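Local coordinates for subtilisin-like protein (Prochloron didemni, PDB 3ZXY) that probably cleaves peptide bonds as a subtilisin-family serine endopeptidase, this chain being the protease domain of the longer PatA protein, at residues A[11-16]-A[107-112]; A[29-34]-A[76-81]; A[151-156]-A[176-181]; A[160-165]-A[186-191]. The protein carries 1 engineered substitution. All blocks are in the same frame, centred on the assembly; numbering follows the deposited sequence.

Interaction 1: A[11-16]-A[107-112]; sequences RVAILD and HIINIS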
loop_
_atom_site.group_PDB
_atom_site.type_symbol
_atom_site.label_atom_id
_atom_site.label_comp_id
_atom_site.label_asym_id
_atom_site.label_seq_id
_atom_site.Cartn_x
_atom_site.Cartn_y
_atom_site.Cartn_z
ATOM N N ARG A 11 -5.730 -9.821 6.412
ATOM C CA ARG A 11 -5.361 -10.104 5.026
ATOM C C ARG A 11 -5.034 -8.831 4.275
ATOM O O ARG A 11 -5.842 -7.901 4.227
ATOM C CB ARG A 11 -6.499 -10.858 4.334
ATOM C CG ARG A 11 -6.745 -12.221 4.964
ATOM C CD ARG A 11 -8.039 -12.861 4.495
ATOM N NE ARG A 11 -9.239 -12.300 5.129
ATOM C CZ ARG A 11 -9.720 -12.603 6.332
ATOM N NH1 ARG A 11 -9.127 -13.487 7.155
ATOM N NH2 ARG A 11 -10.842 -12.004 6.733
ATOM N N VAL A 12 -3.842 -8.809 3.698
ATOM C CA VAL A 12 -3.352 -7.664 2.939
ATOM C C VAL A 12 -3.132 -8.133 1.505
ATOM O O VAL A 12 -2.357 -9.057 1.268
ATOM C CB VAL A 12 -2.021 -7.150 3.501
ATOM C CG1 VAL A 12 -1.537 -5.942 2.723
ATOM C CG2 VAL A 12 -2.144 -6.852 4.986
ATOM N N ALA A 13 -3.826 -7.507 0.564
ATOM C CA ALA A 13 -3.672 -7.822 -0.858
ATOM C C ALA A 13 -2.683 -6.866 -1.501
ATOM O O ALA A 13 -2.716 -5.661 -1.220
ATOM C CB ALA A 13 -5.003 -7.739 -1.566
ATOM N N ILE A 14 -1.802 -7.413 -2.333
ATOM C CA ILE A 14 -0.842 -6.646 -3.108
ATOM C C ILE A 14 -1.307 -6.751 -4.555
ATOM O O ILE A 14 -1.272 -7.827 -5.139
ATOM C CB ILE A 14 0.582 -7.242 -3.011
ATOM C CG1 ILE A 14 1.027 -7.373 -1.554
ATOM C CG2 ILE A 14 1.572 -6.414 -3.842
ATOM C CD1 ILE A 14 1.141 -6.061 -0.818
ATOM N N LEU A 15 -1.734 -5.625 -5.133
ATOM C CA LEU A 15 -2.143 -5.562 -6.524
ATOM C C LEU A 15 -1.010 -4.870 -7.249
ATOM O O LEU A 15 -0.898 -3.644 -7.240
ATOM C CB LEU A 15 -3.447 -4.777 -6.674
ATOM C CG LEU A 15 -4.729 -5.576 -6.419
ATOM C CD1 LEU A 15 -4.773 -6.262 -5.059
ATOM C CD2 LEU A 15 -5.917 -4.641 -6.598
ATOM N N ASP A 16 -0.145 -5.657 -7.853
ATOM C CA ASP A 16 1.079 -5.124 -8.412
ATOM C C ASP A 16 1.525 -6.040 -9.546
ATOM O O ASP A 16 0.709 -6.704 -10.183
ATOM C CB ASP A 16 2.148 -4.982 -7.305
ATOM C CG ASP A 16 3.100 -3.830 -7.564
ATOM O OD1 ASP A 16 3.935 -3.954 -8.472
ATOM O OD2 ASP A 16 3.004 -2.787 -6.875
ATOM N N HIS A 107 -8.541 -7.145 3.901
ATOM C CA HIS A 107 -8.819 -5.980 4.754
ATOM C C HIS A 107 -8.204 -4.722 4.185
ATOM O O HIS A 107 -8.744 -3.628 4.343
ATOM C CB HIS A 107 -8.252 -6.186 6.156
ATOM C CG HIS A 107 -8.912 -7.280 6.911
ATOM N ND1 HIS A 107 -8.397 -8.519 6.987
ATOM C CD2 HIS A 107 -10.078 -7.288 7.657
ATOM C CE1 HIS A 107 -9.204 -9.293 7.715
ATOM N NE2 HIS A 107 -10.239 -8.543 8.138
ATOM N N ILE A 108 -7.037 -4.877 3.558
ATOM C CA ILE A 108 -6.256 -3.789 2.993
ATOM C C ILE A 108 -5.863 -4.213 1.589
ATOM O O ILE A 108 -5.522 -5.381 1.365
ATOM C CB ILE A 108 -4.977 -3.514 3.821
ATOM C CG1 ILE A 108 -5.333 -2.965 5.195
ATOM C CG2 ILE A 108 -4.023 -2.553 3.096
ATOM C CD1 ILE A 108 -4.238 -3.200 6.214
ATOM N N ILE A 109 -5.962 -3.272 0.654
ATOM C CA ILE A 109 -5.544 -3.471 -0.742
ATOM C C ILE A 109 -4.483 -2.414 -1.040
ATOM O O ILE A 109 -4.765 -1.221 -1.027
ATOM C CB ILE A 109 -6.743 -3.356 -1.708
ATOM C CG1 ILE A 109 -7.763 -4.456 -1.413
ATOM C CG2 ILE A 109 -6.283 -3.451 -3.172
ATOM C CD1 ILE A 109 -9.038 -4.369 -2.238
ATOM N N ASN A 110 -3.260 -2.868 -1.265
ATOM C CA ASN A 110 -2.143 -1.977 -1.624
ATOM C C ASN A 110 -2.090 -1.841 -3.135
ATOM O O ASN A 110 -1.941 -2.837 -3.839
ATOM C CB ASN A 110 -0.828 -2.580 -1.112
ATOM C CG ASN A 110 0.381 -1.685 -1.347
ATOM O OD1 ASN A 110 0.812 -0.976 -0.437
ATOM N ND2 ASN A 110 0.924 -1.680 -2.576
ATOM N N ILE A 111 -2.204 -0.612 -3.627
ATOM C CA ILE A 111 -2.048 -0.348 -5.073
ATOM C C ILE A 111 -0.956 0.706 -5.258
ATOM O O ILE A 111 -1.200 1.913 -5.182
ATOM C CB ILE A 111 -3.359 0.120 -5.715
ATOM C CG1 ILE A 111 -4.472 -0.902 -5.475
ATOM C CG2 ILE A 111 -3.163 0.372 -7.210
ATOM C CD1 ILE A 111 -5.795 -0.548 -6.124
ATOM N N SER A 112 0.249 0.224 -5.501
ATOM C CA SER A 112 1.404 1.078 -5.741
ATOM C C SER A 112 1.438 1.451 -7.205
ATOM O O SER A 112 2.382 1.115 -7.930
ATOM C CB SER A 112 2.688 0.360 -5.368
ATOM O OG SER A 112 2.793 0.230 -3.955
HETATM O O HOH W 1 0.779 -2.533 -5.367
#
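Arg11 and His107 meet where two parallel neighbours of the subtilisin central sheet begin. Arg11 N gives a straight hydrogen bond (3.0 Å, 178° at the hydrogen) to His107 ND1, close to the imidazole plane. With His107 CG beside its own backbone N (chi1 -66°), the ring stands next to the amide, and the two bind the same residue: His107 N donates to Arg11 O. CE1 of His107 sits over one face of the guanidinium, 3.3 Å from Arg11 NH2, while Arg11 NE binds Gly105 O. An alanine at His107 would probably leave the N-H of Arg11 without its acceptor and strip this cover from the guanidinium. Ala13 N, Asn110 N and Leu15 N continue the backbone bonding.

Among apolar groups, Leu15 CD2 packs 3.6 Å from Ile109 CG2. A water accepts from Asn110 ND2 (2.9 Å) and Ser112 N and lies near Leu15 O and Asp16 OD2; OD1 of Asp16, a predicted charge-relay residue, binds His51 ND1. Asn110 OD1 is bound by Ser218 OG, and Ser112 OG by Ala211 O.

Helices 47-60 and 210-230 cover the face bearing Ile14 and Asn110, helix 91-103 that of Leu15 and Ile109, and strand 75-80 flanks 11-16.

Interaction 2: A[29-34]-A[76-81]; sequences ADLTVL and GLIVPI
Asp30 to Leu34 runs parallel to Gly76 to Ile78, the axes of the two short strands 4.7 Å apart at closest approach and 29° from parallel. This is a beta-alpha-beta crossover at one edge of the subtilisin sheet: strand 30-33 is outermost, and helix 47-60 lies between the two strands in the chain. Four backbone hydrogen bonds join them, from Gly76 N to Asp30 O, Thr32 N to Gly76 O, Ile78 N to Thr32 O and Leu34 N to Ile78 O. The next rung cannot form in the same way, because Pro80 has no N-H to offer Leu34 O; that oxygen instead accepts from Thr36 OG1, with Pro80 CD 4.0 Å from Leu34 O.

Leu31 lays its CD2 methyl across the bare backbone of Gly76, 3.8 Å from Gly76 CA. A side chain there would run into that methyl. Further on, Val33 CG2 rests 4.1 Å from Ile78 CB, on the same face as Leu31. Leu34 CG is anti to its own carbonyl carbon (chi1 -61°), and its CD1 reaches over Leu77 CB and Val79 CG2, at 4.0 Å from the latter. Arg100 of helix 91-103 also touches Leu34.

At the N-terminal end, polar groups gather about one water, which bonds to Gly76 O and lies 2.9 Å from Asp30 OD1 and 2.7 Å from Thr32 OG1.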
loop_
_atom_site.group_PDB
_atom_site.type_symbol
_atom_site.label_atom_id
_atom_site.label_comp_id
_atom_site.label_asym_id
_atom_site.label_seq_id
_atom_site.Cartn_x
_atom_site.Cartn_y
_atom_site.Cartn_z
ATOM N N ALA A 29 6.690 -16.628 5.097
ATOM C CA ALA A 29 5.493 -15.812 4.846
ATOM C C ALA A 29 4.313 -16.698 4.437
ATOM O O ALA A 29 4.510 -17.761 3.828
ATOM C CB ALA A 29 5.768 -14.768 3.777
ATOM N N ASP A 30 3.098 -16.274 4.787
ATOM C CA ASP A 30 1.872 -16.928 4.339
ATOM C C ASP A 30 1.303 -16.121 3.172
ATOM O O ASP A 30 0.599 -15.139 3.386
ATOM C CB ASP A 30 0.841 -17.038 5.469
ATOM C CG ASP A 30 -0.392 -17.841 5.058
ATOM O OD1 ASP A 30 -0.582 -18.086 3.852
ATOM O OD2 ASP A 30 -1.178 -18.245 5.940
ATOM N N LEU A 31 1.630 -16.533 1.952
ATOM C CA LEU A 31 1.220 -15.827 0.737
ATOM C C LEU A 31 0.373 -16.730 -0.143
ATOM O O LEU A 31 0.683 -17.912 -0.303
ATOM C CB LEU A 31 2.442 -15.390 -0.054
ATOM C CG LEU A 31 3.415 -14.486 0.693
ATOM C CD1 LEU A 31 4.588 -14.122 -0.196
ATOM C CD2 LEU A 31 2.697 -13.250 1.203
ATOM N N THR A 32 -0.705 -16.178 -0.688
ATOM C CA THR A 32 -1.535 -16.896 -1.638
ATOM C C THR A 32 -1.615 -16.077 -2.899
ATOM O O THR A 32 -1.900 -14.893 -2.839
ATOM C CB THR A 32 -2.963 -17.131 -1.109
ATOM O OG1 THR A 32 -2.909 -17.798 0.164
ATOM C CG2 THR A 32 -3.770 -17.975 -2.098
ATOM N N VAL A 33 -1.325 -16.700 -4.032
ATOM C CA VAL A 33 -1.428 -16.036 -5.319
ATOM C C VAL A 33 -2.820 -16.294 -5.889
ATOM O O VAL A 33 -3.288 -17.453 -5.935
ATOM C CB VAL A 33 -0.357 -16.548 -6.284
ATOM C CG1 VAL A 33 -0.542 -15.916 -7.653
ATOM C CG2 VAL A 33 1.028 -16.255 -5.730
ATOM N N LEU A 34 -3.477 -15.210 -6.297
ATOM C CA LEU A 34 -4.826 -15.233 -6.841
ATOM C C LEU A 34 -4.766 -14.811 -8.308
ATOM O O LEU A 34 -4.813 -13.620 -8.629
ATOM C CB LEU A 34 -5.744 -14.293 -6.061
ATOM C CG LEU A 34 -5.940 -14.596 -4.575
ATOM C CD1 LEU A 34 -6.805 -13.526 -3.926
ATOM C CD2 LEU A 34 -6.548 -15.971 -4.370
ATOM N N GLY A 76 -0.897 -12.675 3.208
ATOM C CA GLY A 76 -0.741 -11.908 1.981
ATOM C C GLY A 76 -1.542 -12.525 0.848
ATOM O O GLY A 76 -1.521 -13.753 0.651
ATOM N N LEU A 77 -2.260 -11.670 0.124
ATOM C CA LEU A 77 -2.999 -12.055 -1.072
ATOM C C LEU A 77 -2.331 -11.369 -2.246
ATOM O O LEU A 77 -2.348 -10.124 -2.370
ATOM C CB LEU A 77 -4.479 -11.677 -0.975
ATOM C CG LEU A 77 -5.266 -12.215 0.218
ATOM C CD1 LEU A 77 -6.659 -11.605 0.218
ATOM C CD2 LEU A 77 -5.310 -13.744 0.198
ATOM N N ILE A 78 -1.678 -12.159 -3.089
ATOM C CA ILE A 78 -0.959 -11.592 -4.225
ATOM C C ILE A 78 -1.874 -11.635 -5.447
ATOM O O ILE A 78 -2.292 -12.714 -5.871
ATOM C CB ILE A 78 0.345 -12.355 -4.540
ATOM C CG1 ILE A 78 1.259 -12.473 -3.307
ATOM C CG2 ILE A 78 1.057 -11.713 -5.717
ATOM C CD1 ILE A 78 1.462 -11.213 -2.519
ATOM N N VAL A 79 -2.177 -10.461 -6.004
ATOM C CA VAL A 79 -3.137 -10.341 -7.106
ATOM C C VAL A 79 -2.435 -9.599 -8.238
ATOM O O VAL A 79 -2.518 -8.367 -8.343
ATOM C CB VAL A 79 -4.435 -9.607 -6.669
ATOM C CG1 VAL A 79 -5.474 -9.610 -7.797
ATOM C CG2 VAL A 79 -5.019 -10.255 -5.415
ATOM N N PRO A 80 -1.703 -10.341 -9.087
ATOM C CA PRO A 80 -0.935 -9.623 -10.102
ATOM C C PRO A 80 -1.840 -8.992 -11.164
ATOM O O PRO A 80 -2.700 -9.659 -11.767
ATOM C CB PRO A 80 0.015 -10.691 -10.664
ATOM C CG PRO A 80 0.031 -11.765 -9.644
ATOM C CD PRO A 80 -1.350 -11.767 -9.056
ATOM N N ILE A 81 -1.655 -7.686 -11.343
ATOM C CA ILE A 81 -2.407 -6.903 -12.305
ATOM C C ILE A 81 -1.467 -6.204 -13.276
ATOM O O ILE A 81 -1.837 -6.011 -14.427
ATOM C CB ILE A 81 -3.331 -5.861 -11.633
ATOM C CG1 ILE A 81 -2.553 -4.928 -10.696
ATOM C CG2 ILE A 81 -4.420 -6.562 -10.831
ATOM C CD1 ILE A 81 -3.297 -3.663 -10.306
HETATM O O HOH W 2 -2.165 -16.240 2.190
#

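Interaction 3: A[151-156]-A[176-181]; sequences CLHVPA and FSNWGS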
loop_
_atom_site.group_PDB
_atom_site.type_symbol
_atom_site.label_atom_id
_atom_site.label_comp_id
_atom_site.label_asym_id
_atom_site.label_seq_id
_atom_site.Cartn_x
_atom_site.Cartn_y
_atom_site.Cartn_z
ATOM N N CYS A 151 -1.494 17.896 -8.628
ATOM C CA CYS A 151 -2.264 16.988 -9.450
ATOM C C CYS A 151 -2.552 15.717 -8.704
ATOM O O CYS A 151 -2.050 15.469 -7.603
ATOM C CB CYS A 151 -1.487 16.632 -10.714
ATOM S SG CYS A 151 0.041 15.730 -10.351
ATOM N N LEU A 152 -3.381 14.896 -9.337
ATOM C CA LEU A 152 -3.931 13.699 -8.709
ATOM C C LEU A 152 -3.837 12.476 -9.612
ATOM O O LEU A 152 -4.127 12.583 -10.818
ATOM C CB LEU A 152 -5.411 13.952 -8.416
ATOM C CG LEU A 152 -5.779 15.134 -7.517
ATOM C CD1 LEU A 152 -7.279 15.434 -7.559
ATOM C CD2 LEU A 152 -5.290 14.866 -6.095
ATOM N N HIS A 153 -3.514 11.332 -9.020
ATOM C CA HIS A 153 -3.653 10.027 -9.658
ATOM C C HIS A 153 -4.897 9.363 -9.096
ATOM O O HIS A 153 -5.297 9.622 -7.960
ATOM C CB HIS A 153 -2.464 9.114 -9.350
ATOM C CG HIS A 153 -1.224 9.397 -10.162
ATOM N ND1 HIS A 153 -0.323 8.431 -10.459
ATOM C CD2 HIS A 153 -0.748 10.567 -10.718
ATOM C CE1 HIS A 153 0.691 8.971 -11.156
ATOM N NE2 HIS A 153 0.420 10.265 -11.356
ATOM N N VAL A 154 -5.488 8.499 -9.908
ATOM C CA VAL A 154 -6.476 7.534 -9.463
ATOM C C VAL A 154 -5.826 6.153 -9.480
ATOM O O VAL A 154 -5.027 5.834 -10.377
ATOM C CB VAL A 154 -7.763 7.596 -10.319
ATOM C CG1 VAL A 154 -8.440 8.950 -10.146
ATOM C CG2 VAL A 154 -7.503 7.300 -11.801
ATOM N N PRO A 155 -6.161 5.308 -8.503
ATOM C CA PRO A 155 -7.213 5.460 -7.488
ATOM C C PRO A 155 -6.903 6.289 -6.248
ATOM O O PRO A 155 -7.792 6.463 -5.412
ATOM C CB PRO A 155 -7.490 4.013 -7.090
ATOM C CG PRO A 155 -6.197 3.327 -7.254
ATOM C CD PRO A 155 -5.602 3.942 -8.489
ATOM N N ALA A 156 -5.687 6.785 -6.099
ATOM C CA ALA A 156 -5.325 7.538 -4.894
ATOM C C ALA A 156 -6.308 8.653 -4.524
ATOM O O ALA A 156 -6.519 8.894 -3.331
ATOM C CB ALA A 156 -3.928 8.109 -5.028
ATOM N N PHE A 176 9.533 14.910 -6.045
ATOM C CA PHE A 176 8.837 14.025 -6.981
ATOM C C PHE A 176 7.752 13.238 -6.267
ATOM O O PHE A 176 7.795 12.010 -6.132
ATOM C CB PHE A 176 9.859 13.151 -7.717
ATOM C CG PHE A 176 10.812 13.954 -8.553
ATOM C CD1 PHE A 176 10.330 14.780 -9.558
ATOM C CD2 PHE A 176 12.180 13.950 -8.303
ATOM C CE1 PHE A 176 11.188 15.549 -10.320
ATOM C CE2 PHE A 176 13.029 14.708 -9.065
ATOM C CZ PHE A 176 12.540 15.508 -10.073
ATOM N N SER A 177 6.753 13.980 -5.812
ATOM C CA SER A 177 5.620 13.413 -5.105
ATOM C C SER A 177 4.447 14.372 -5.283
ATOM O O SER A 177 4.582 15.578 -5.063
ATOM C CB SER A 177 5.974 13.204 -3.620
ATOM O OG SER A 177 4.976 12.415 -2.967
ATOM N N ASN A 178 3.298 13.867 -5.716
ATOM C CA ASN A 178 2.159 14.726 -6.064
ATOM C C ASN A 178 1.409 15.267 -4.863
ATOM O O ASN A 178 1.331 14.608 -3.833
ATOM C CB ASN A 178 1.185 13.972 -6.963
ATOM C CG ASN A 178 1.750 13.702 -8.333
ATOM O OD1 ASN A 178 2.546 14.481 -8.832
ATOM N ND2 ASN A 178 1.328 12.606 -8.962
ATOM N N TRP A 179 0.801 16.436 -5.027
ATOM C CA TRP A 179 0.201 17.163 -3.904
ATOM C C TRP A 179 -1.088 17.872 -4.280
ATOM O O TRP A 179 -1.417 18.922 -3.753
ATOM C CB TRP A 179 1.243 18.123 -3.317
ATOM C CG TRP A 179 1.907 19.017 -4.325
ATOM C CD1 TRP A 179 2.952 18.694 -5.189
ATOM C CD2 TRP A 179 1.618 20.426 -4.598
ATOM N NE1 TRP A 179 3.302 19.773 -5.947
ATOM C CE2 TRP A 179 2.545 20.846 -5.640
ATOM C CE3 TRP A 179 0.716 21.360 -4.090
ATOM C CZ2 TRP A 179 2.538 22.133 -6.148
ATOM C CZ3 TRP A 179 0.732 22.649 -4.598
ATOM C CH2 TRP A 179 1.638 23.038 -5.601
ATOM N N GLY A 180 -1.861 17.256 -5.168
ATOM C CA GLY A 180 -3.156 17.796 -5.555
ATOM C C GLY A 180 -4.121 17.919 -4.384
ATOM O O GLY A 180 -3.922 17.293 -3.340
ATOM N N SER A 181 -5.167 18.699 -4.575
ATOM C CA SER A 181 -6.026 19.141 -3.438
ATOM C C SER A 181 -6.600 17.997 -2.625
ATOM O O SER A 181 -6.638 18.064 -1.412
ATOM C CB SER A 181 -7.161 20.044 -3.895
ATOM O OG SER A 181 -7.969 19.384 -4.840
#
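OD1 of Asn178 accepts a hydrogen bond from Cys149 N and a weak one from Gly148 N, and Cys151 SG comes within 3.2 Å of this OD1. The sulfur is disulfide-bonded to Cys149, so the amide oxygen rests against the small loop that the bridge closes. With SG placed between the backbone N and the carbonyl carbon (chi1 64°), Cys151 brings its sulfur beside Asn178 although its CB points away. The other end of the amide is held as well: ND2 donates to Asn147 OD1 and to Ala144 O.

These partners lie in the loop after strand 139-143, which in subtilisins carries the oxyanion-hole asparagine; Asn178 thus joins that loop to the segment of strand 152-154. The side chains of His153 and Asn178 cross at about a right angle, with ring and amide planes 53° apart and His153 CD2 3.4 Å from Asn178 ND2. His153 NE2 is bonded to the same Asn147 OD1 as Asn178 ND2.

On the chain just beyond, Gly180 N makes a weak, bent bond to Cys151 O (3.0 Å, 130° at the hydrogen). Gly180 also receives a methyl of Leu152: CD2 stands 3.7 Å from Gly180 CA, where any side chain would collide with both this methyl and Cys151 O.

Interaction 4: A[160-165]-A[186-191]; sequences AVLAVG and QGILAP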
loop_
_atom_site.group_PDB
_atom_site.type_symbol
_atom_site.label_atom_id
_atom_site.label_comp_id
_atom_site.label_asym_id
_atom_site.label_seq_id
_atom_site.Cartn_x
_atom_site.Cartn_y
_atom_site.Cartn_z
ATOM N N ALA A 160 -12.654 7.596 0.036
ATOM C CA ALA A 160 -12.281 6.687 1.130
ATOM C C ALA A 160 -10.941 5.987 0.955
ATOM O O ALA A 160 -10.586 5.119 1.751
ATOM C CB ALA A 160 -13.384 5.672 1.404
ATOM N N VAL A 161 -10.190 6.366 -0.072
ATOM C CA VAL A 161 -8.849 5.852 -0.293
ATOM C C VAL A 161 -7.880 6.590 0.620
ATOM O O VAL A 161 -8.121 7.743 0.996
ATOM C CB VAL A 161 -8.460 5.982 -1.777
ATOM C CG1 VAL A 161 -7.029 5.517 -2.035
ATOM C CG2 VAL A 161 -9.460 5.152 -2.603
ATOM N N LEU A 162 -6.826 5.905 1.013
ATOM C CA LEU A 162 -5.693 6.530 1.689
ATOM C C LEU A 162 -4.573 6.689 0.671
ATOM O O LEU A 162 -3.999 5.696 0.211
ATOM C CB LEU A 162 -5.235 5.672 2.873
ATOM C CG LEU A 162 -4.069 6.196 3.709
ATOM C CD1 LEU A 162 -4.296 7.634 4.152
ATOM C CD2 LEU A 162 -3.844 5.277 4.913
ATOM N N ALA A 163 -4.312 7.932 0.274
ATOM C CA ALA A 163 -3.264 8.253 -0.672
ATOM C C ALA A 163 -1.938 8.397 0.053
ATOM O O ALA A 163 -1.891 8.889 1.202
ATOM C CB ALA A 163 -3.608 9.552 -1.396
ATOM N N VAL A 164 -0.847 7.993 -0.595
ATOM C CA VAL A 164 0.454 8.024 0.051
ATOM C C VAL A 164 1.474 8.731 -0.830
ATOM O O VAL A 164 1.744 8.310 -1.966
ATOM C CB VAL A 164 0.959 6.610 0.409
ATOM C CG1 VAL A 164 2.298 6.676 1.142
ATOM C CG2 VAL A 164 -0.081 5.832 1.221
ATOM N N GLY A 165 2.023 9.810 -0.292
ATOM C CA GLY A 165 3.168 10.503 -0.886
ATOM C C GLY A 165 4.464 10.109 -0.214
ATOM O O GLY A 165 4.461 9.371 0.769
ATOM N N GLN A 186 -6.876 13.370 2.274
ATOM C CA GLN A 186 -6.765 11.918 2.409
ATOM C C GLN A 186 -5.396 11.343 2.109
ATOM O O GLN A 186 -5.253 10.122 1.952
ATOM C CB GLN A 186 -7.852 11.216 1.596
ATOM C CG GLN A 186 -7.696 11.279 0.086
ATOM C CD GLN A 186 -8.900 10.701 -0.633
ATOM O OE1 GLN A 186 -10.041 10.996 -0.262
ATOM N NE2 GLN A 186 -8.659 9.911 -1.664
ATOM N N GLY A 187 -4.383 12.198 2.040
ATOM C CA GLY A 187 -3.030 11.737 1.773
ATOM C C GLY A 187 -2.117 11.919 2.973
ATOM O O GLY A 187 -2.259 12.866 3.732
ATOM N N ILE A 188 -1.173 10.995 3.120
ATOM C CA ILE A 188 -0.131 11.120 4.117
ATOM C C ILE A 188 1.221 10.847 3.475
ATOM O O ILE A 188 1.304 10.130 2.485
ATOM C CB ILE A 188 -0.361 10.210 5.354
ATOM C CG1 ILE A 188 -0.402 8.745 4.984
ATOM C CG2 ILE A 188 -1.592 10.693 6.119
ATOM C CD1 ILE A 188 -0.399 7.898 6.259
ATOM N N LEU A 189 2.254 11.421 4.057
ATOM C CA LEU A 189 3.623 11.172 3.598
ATOM C C LEU A 189 4.229 10.008 4.355
ATOM O O LEU A 189 4.145 9.931 5.592
ATOM C CB LEU A 189 4.511 12.406 3.800
ATOM C CG LEU A 189 4.158 13.682 3.036
ATOM C CD1 LEU A 189 5.096 14.813 3.446
ATOM C CD2 LEU A 189 4.229 13.447 1.521
ATOM N N ALA A 190 4.906 9.126 3.633
ATOM C CA ALA A 190 5.638 8.040 4.267
ATOM C C ALA A 190 7.023 7.969 3.634
ATOM O O ALA A 190 7.268 8.558 2.580
ATOM C CB ALA A 190 4.883 6.713 4.139
ATOM N N PRO A 191 7.967 7.270 4.280
ATOM C CA PRO A 191 9.312 7.231 3.731
ATOM C C PRO A 191 9.307 6.676 2.320
ATOM O O PRO A 191 8.702 5.628 2.079
ATOM C CB PRO A 191 10.052 6.288 4.691
ATOM C CG PRO A 191 9.323 6.437 5.960
ATOM C CD PRO A 191 7.879 6.600 5.588
HETATM O O HOH W 3 -12.430 10.305 0.697
#
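The flat amide of Gln186 has Val161 O over one face, 3.5 Å from Gln186 CD, and polar partners at its two ends. Gln186 lies just before strand 187-191, in a beta-alpha-beta unit (strand 162-167, helix 181-186, strand 187-191) whose strands form one edge of the subtilisin sheet. Its OE1 takes a bond from a water (2.7 Å) that in turn accepts Ala160 N (2.8 Å), while NE2 donates to Ala156 O and Leu158 O. Val161 O makes no hydrogen bond to this amide and is bound instead by Arg241 NE. Gln186 CG lies between its backbone N and carbonyl carbon (chi1 71°), and the chain, extended beyond, carries the amide along the start of the neighbouring segment. A leucine at Gln186 would probably leave Ala156 O and Leu158 O without these N-H donors and the bridging water without one of its mates.

The two strands run parallel with a marked twist, 39° between the short axes. Ala163 N binds Gln186 O, Ile188 N binds Ala163 O, Gly165 N binds Ile188 O and Ala190 N binds Gly165 O, each at 2.9 Å with the donor tilted out of the carbonyl plane. Gly187 CA also comes within 3.1 Å of Ala163 O in a CA-H...O contact.

On one face Leu162 CD1 meets Ile188 CG1 (4.1 Å) and Val164 CG1 meets Ala190 CB (4.0 Å), under helices 237-247 and 210-230. On the other, the methyl CD2 of Leu189 lies over side-chain-less Gly165, 3.8 Å from Gly165 C.

From the N terminus, strand 11-16 opens interaction 1, which closes only at 107-112; the smaller loop of interaction 2, from 29-34 to 76-81, falls wholly within it. Strands 11-16 and 75-80 are sheet neighbours, Ile14 N lying 2.8 Å from Leu77 O, so the two contacts form one continuous run to the 30-33 edge. Interactions 3 and 4 come after both and cross each other, their segments alternating as 151-156, 160-165, 176-181 and 186-191. Interaction 4 closes the opposite edge of the same sheet, with strand 139-143 between it and interaction 1. Interaction 3 ties the segment of strand 152-154 to the loop before helix 181-186, and Ala156 O meets Gln186 NE2 of interaction 4; its Pro155 packs against Ile111.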